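Local coordinates for hypothetical glycoside hydrolase (Parabacteroides distasonis, PDB 3TAW), which is of unknown function but is named a hypothetical glycoside hydrolase and has a largely beta, propeller-like fold, at residues Pro31-Cys36 and Ser42-Glu47; Arg67-Ser72 and Gly77-Arg82. All coordinates share one frame; numbering follows the deposited sequence. Where two conformers were deposited one is given.

Interaction 1 (Pro31-Cys36 and Ser42-Glu47)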
# COMPACT_ATOMS: atom_id res chain seq x y z
N PRO A 31 4.41 -19.87 -12.96
CA PRO A 31 3.75 -20.00 -14.26
C PRO A 31 2.26 -20.35 -14.22
O PRO A 31 1.68 -20.72 -15.25
CB PRO A 31 4.55 -21.14 -14.93
CG PRO A 31 4.98 -21.99 -13.81
CD PRO A 31 5.21 -21.05 -12.62
N THR A 32 1.64 -20.21 -13.06
CA THR A 32 0.25 -20.54 -12.82
C THR A 32 -0.71 -19.94 -13.83
O THR A 32 -0.61 -18.75 -14.16
CB THR A 32 -0.16 -20.00 -11.44
OG1 THR A 32 0.95 -20.18 -10.53
CG2 THR A 32 -1.39 -20.70 -10.96
N LYS A 33 -1.69 -20.73 -14.29
CA LYS A 33 -2.68 -20.21 -15.23
C LYS A 33 -4.04 -20.03 -14.57
O LYS A 33 -4.42 -20.81 -13.67
CB LYS A 33 -2.87 -21.18 -16.39
CG LYS A 33 -1.60 -21.60 -17.12
CD LYS A 33 -0.94 -20.46 -17.85
CE LYS A 33 -1.71 -20.02 -19.11
NZ LYS A 33 -1.60 -20.96 -20.27
N PHE A 34 -4.78 -19.04 -15.04
CA PHE A 34 -6.19 -18.95 -14.73
C PHE A 34 -6.94 -18.39 -15.92
O PHE A 34 -6.36 -17.73 -16.79
CB PHE A 34 -6.47 -18.14 -13.46
CG PHE A 34 -6.88 -16.70 -13.69
CD1 PHE A 34 -6.03 -15.80 -14.30
CD2 PHE A 34 -8.13 -16.25 -13.28
CE1 PHE A 34 -6.42 -14.46 -14.51
CE2 PHE A 34 -8.53 -14.92 -13.46
CZ PHE A 34 -7.67 -14.03 -14.08
N TYR A 35 -8.24 -18.65 -15.93
CA TYR A 35 -9.09 -18.18 -17.01
C TYR A 35 -9.56 -16.77 -16.73
O TYR A 35 -10.40 -16.54 -15.83
CB TYR A 35 -10.27 -19.09 -17.27
CG TYR A 35 -10.97 -18.68 -18.54
CD1 TYR A 35 -10.46 -19.04 -19.78
CD2 TYR A 35 -12.14 -17.91 -18.51
CE1 TYR A 35 -11.10 -18.66 -20.93
CE2 TYR A 35 -12.78 -17.52 -19.68
CZ TYR A 35 -12.24 -17.89 -20.89
OH TYR A 35 -12.84 -17.54 -22.08
N CYS A 36 -9.00 -15.83 -17.49
CA CYS A 36 -9.26 -14.41 -17.32
C CYS A 36 -10.55 -13.98 -18.00
O CYS A 36 -10.70 -14.16 -19.22
CB CYS A 36 -8.12 -13.62 -17.91
SG CYS A 36 -8.40 -11.81 -17.87
N SER A 42 -7.07 -18.26 -21.04
CA SER A 42 -6.20 -18.67 -19.95
C SER A 42 -4.90 -17.87 -20.00
O SER A 42 -4.22 -17.82 -21.05
CB SER A 42 -5.91 -20.16 -20.00
OG SER A 42 -4.99 -20.52 -18.99
N VAL A 43 -4.56 -17.26 -18.86
CA VAL A 43 -3.44 -16.35 -18.75
C VAL A 43 -2.51 -16.77 -17.61
O VAL A 43 -2.96 -17.23 -16.56
CB VAL A 43 -4.02 -14.92 -18.46
CG1 VAL A 43 -2.97 -13.97 -17.95
CG2 VAL A 43 -4.78 -14.40 -19.69
N ALA A 44 -1.20 -16.60 -17.83
CA ALA A 44 -0.20 -16.81 -16.77
C ALA A 44 -0.10 -15.52 -15.94
O ALA A 44 0.73 -14.62 -16.21
CB ALA A 44 1.13 -17.23 -17.35
N TRP A 45 -0.96 -15.45 -14.95
CA TRP A 45 -1.29 -14.21 -14.27
C TRP A 45 -0.22 -13.73 -13.29
O TRP A 45 -0.29 -12.59 -12.84
CB TRP A 45 -2.63 -14.35 -13.55
CG TRP A 45 -2.66 -15.35 -12.45
CD1 TRP A 45 -2.92 -16.70 -12.55
CD2 TRP A 45 -2.48 -15.09 -11.06
NE1 TRP A 45 -2.88 -17.28 -11.32
CE2 TRP A 45 -2.60 -16.32 -10.37
CE3 TRP A 45 -2.21 -13.93 -10.32
CZ2 TRP A 45 -2.48 -16.43 -8.98
CZ3 TRP A 45 -2.09 -14.03 -8.94
CH2 TRP A 45 -2.22 -15.27 -8.28
N GLU A 46 0.75 -14.57 -12.96
CA GLU A 46 1.80 -14.19 -12.01
C GLU A 46 3.18 -14.57 -12.51
O GLU A 46 4.14 -14.73 -11.74
CB GLU A 46 1.52 -14.77 -10.63
CG GLU A 46 1.31 -16.26 -10.56
CD GLU A 46 1.08 -16.77 -9.15
OE1 GLU A 46 1.17 -15.95 -8.20
OE2 GLU A 46 0.83 -18.00 -9.01
N GLU A 47 3.32 -14.64 -13.83
CA GLU A 47 4.54 -15.14 -14.44
C GLU A 47 5.71 -14.17 -14.39
O GLU A 47 6.85 -14.59 -14.40
CB GLU A 47 4.21 -15.50 -15.90
CG GLU A 47 5.35 -15.97 -16.74
CD GLU A 47 4.84 -16.51 -18.06
OE1 GLU A 47 4.26 -15.72 -18.82
OE2 GLU A 47 4.98 -17.73 -18.30
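Phe-34 and Val-43 form the central backbone pair of a small two-stranded antiparallel beta hairpin, strands 33-36 and 41-44, packed on the sheet of strands 61-69 and 81-88 at Ala-68 and Arg-82. Two hydrogen bonds join them, from Phe-34 N to Val-43 O (3.0 Å) and from Val-43 N to Phe-34 O (2.8 Å). Toward Thr-32 the bonding weakens: Trp-45 N to Thr-32 O is a weak bond of 3.4 Å, and a type I turn runs from Ala-44 to Glu-47. Apolar contacts gather on the side of Phe-34 and Val-43. Phe-34 CD1 lies 3.7 Å from Trp-45 CD1, the phenyl plane 76° from that of the five-membered ring, while Cys-36 CB touches Val-43 CG2 (3.9 Å). On the other face the Lys-33 chain, bent at three torsions, curls over Ala-44 and Ser-42, its CD 3.9 Å from Ala-44 CB. Thr-32 CG2 lies alongside the indole NE1 of Trp-45, whose hydrogen bond goes to Thr-98 O. The polar grip falls to Glu-46: OE1 is taken by Tyr-66 and Arg-96, and OE2 receives the Thr-32 OG1 hydroxyl through its anti lone pair at 2.7 Å.

Interaction 2 (Arg67-Ser72 and Gly77-Arg82)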
# COMPACT_ATOMS: atom_id res chain seq x y z
N ARG A 67 0.47 -8.03 -5.47
CA ARG A 67 0.28 -7.54 -6.82
C ARG A 67 1.03 -8.47 -7.75
O ARG A 67 2.23 -8.62 -7.62
CB ARG A 67 0.81 -6.12 -6.97
CG ARG A 67 0.61 -5.57 -8.38
CD ARG A 67 1.19 -4.17 -8.52
NE ARG A 67 1.30 -3.74 -9.91
CZ ARG A 67 1.77 -2.56 -10.31
NH1 ARG A 67 2.17 -1.64 -9.43
NH2 ARG A 67 1.84 -2.29 -11.60
N ALA A 68 0.31 -9.10 -8.67
CA ALA A 68 0.93 -10.03 -9.61
C ALA A 68 0.77 -9.47 -11.02
O ALA A 68 -0.29 -9.00 -11.39
CB ALA A 68 0.26 -11.40 -9.54
N GLU A 69 1.85 -9.53 -11.79
CA GLU A 69 1.81 -9.09 -13.17
C GLU A 69 2.10 -10.23 -14.12
O GLU A 69 3.00 -11.04 -13.89
CB GLU A 69 2.82 -7.96 -13.39
CG GLU A 69 2.35 -6.60 -12.89
CD GLU A 69 3.32 -5.47 -13.23
OE1 GLU A 69 4.54 -5.76 -13.34
OE2 GLU A 69 2.86 -4.31 -13.41
N ASP A 70 1.32 -10.28 -15.19
CA ASP A 70 1.61 -11.18 -16.29
C ASP A 70 2.69 -10.61 -17.22
O ASP A 70 3.23 -9.52 -16.97
CB ASP A 70 0.32 -11.57 -17.02
CG ASP A 70 -0.39 -10.39 -17.67
OD1 ASP A 70 0.25 -9.39 -18.06
OD2 ASP A 70 -1.61 -10.51 -17.85
N ASN A 71 3.06 -11.38 -18.24
CA ASN A 71 4.09 -10.96 -19.20
C ASN A 71 3.47 -10.48 -20.52
O ASN A 71 4.06 -10.66 -21.59
CB ASN A 71 5.08 -12.13 -19.43
CG ASN A 71 6.52 -11.66 -19.61
OD1 ASN A 71 6.98 -10.74 -18.95
ND2 ASN A 71 7.24 -12.33 -20.52
N SER A 72 2.29 -9.85 -20.46
CA SER A 72 1.59 -9.47 -21.69
C SER A 72 2.31 -8.30 -22.42
O SER A 72 2.11 -8.09 -23.61
CB SER A 72 0.11 -9.15 -21.43
OG SER A 72 -0.07 -8.20 -20.40
N GLY A 77 4.10 -0.62 -15.81
CA GLY A 77 2.76 -0.18 -16.13
C GLY A 77 2.21 -0.64 -17.47
O GLY A 77 1.12 -0.22 -17.85
N SER A 78 2.93 -1.54 -18.14
CA SER A 78 2.59 -1.98 -19.50
C SER A 78 1.72 -3.25 -19.57
O SER A 78 1.28 -3.63 -20.66
CB SER A 78 3.88 -2.25 -20.29
OG SER A 78 4.59 -3.34 -19.70
N ARG A 79 1.52 -3.92 -18.43
CA ARG A 79 0.92 -5.28 -18.43
C ARG A 79 -0.38 -5.27 -17.61
O ARG A 79 -1.02 -4.23 -17.52
CB ARG A 79 1.94 -6.31 -17.96
CG ARG A 79 2.62 -6.05 -16.63
CD ARG A 79 3.97 -5.29 -16.76
NE ARG A 79 4.94 -6.14 -17.43
CZ ARG A 79 5.77 -7.00 -16.84
NH1 ARG A 79 5.86 -7.12 -15.50
NH2 ARG A 79 6.54 -7.75 -17.60
N THR A 80 -0.82 -6.42 -17.10
CA THR A 80 -2.05 -6.48 -16.31
C THR A 80 -1.72 -6.93 -14.91
O THR A 80 -1.07 -7.97 -14.72
CB THR A 80 -3.11 -7.41 -16.93
OG1 THR A 80 -3.39 -7.01 -18.27
CG2 THR A 80 -4.43 -7.39 -16.11
N SER A 81 -2.19 -6.16 -13.92
CA SER A 81 -2.03 -6.49 -12.51
C SER A 81 -3.30 -7.13 -11.97
O SER A 81 -4.41 -6.73 -12.33
CB SER A 81 -1.71 -5.23 -11.69
OG SER A 81 -0.42 -4.71 -12.00
N ARG A 82 -3.12 -8.18 -11.17
CA ARG A 82 -4.17 -8.91 -10.49
C ARG A 82 -3.64 -9.22 -9.09
O ARG A 82 -2.42 -9.18 -8.86
CB ARG A 82 -4.51 -10.20 -11.26
CG ARG A 82 -4.97 -9.94 -12.69
CD ARG A 82 -5.29 -11.23 -13.43
NE ARG A 82 -5.70 -11.01 -14.82
CZ ARG A 82 -4.87 -10.91 -15.86
NH1 ARG A 82 -3.55 -10.93 -15.70
NH2 ARG A 82 -5.36 -10.75 -17.08
O HOH W 1 1.56 -3.09 -15.53
O HOH W 2 4.76 -2.63 -13.81
O HOH W 3 -3.65 -9.57 -19.21
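The loop end of an antiparallel beta hairpin, where strand 61-69 gives way to strand 81-88, is held by a short backbone ladder and buried charges. Ala-68 and Arg-82 are its hydrogen-bonded pair, with Ala-68 N to Arg-82 O at 2.7 Å and Arg-82 N to Ala-68 O at 3.0 Å. On the face of Glu-69 and Ser-81, the extended Arg-67 chain brings NE to Ser-81 OG (2.9 Å), and its NH1 pairs with Asp-120. Glu-69 OE1 takes Arg-79 NH1 at 2.9 Å from above the carboxylate plane yet within the guanidinium plane; Asp-49 shares that nitrogen. Arg-79 is bent at chi2 and chi3, which lays one guanidinium face over Asp-70 O and lets NE reach Ala-73 O. Two waters join Glu-69 OE2 to the backbone N of Arg-79 and Gly-77. On the other side, Asp-70 divides its oxygens: OD2 meets Arg-82 NH1 (2.9 Å, 170° at the hydrogen), and OD1 accepts from Thr-80 N (3.3 Å), Ser-72 N and Ser-72 OG (2.6 Å). A third water ties OD2 to Thr-80 OG1 and Arg-82 NH2; the Thr-80 hydroxyl itself bonds to Pro-115 O. Three donors on one oxygen hold the carboxylate in place; the bond from Ser-72 N closes an Asx turn at the end of a hairpin strand.

Interactions 1 and 2 each tie together a beta hairpin, but at different depths. The hairpin of interaction 1 is partly buried, its centre about 23 Å from the centre of the chain, whereas interaction 2 is mostly buried, its centre about 17 Å from it, and belongs to a four-stranded sheet. The first relies on a brief ladder and apolar packing with one carboxylate bond; the second adds salt bridges between its own segments, and waters. They meet directly, in succession along the chain: Phe-34, Cys-36, Val-43 and Trp-45 pack on Arg-82, with Phe-34 CE1 3.5 Å from Arg-82 NE, and Ala-44 O approaches Asp-70 CB. These residues thus lie on the side of Ala-68 and Arg-82, beside the Asp-70 to Arg-82 salt bridge.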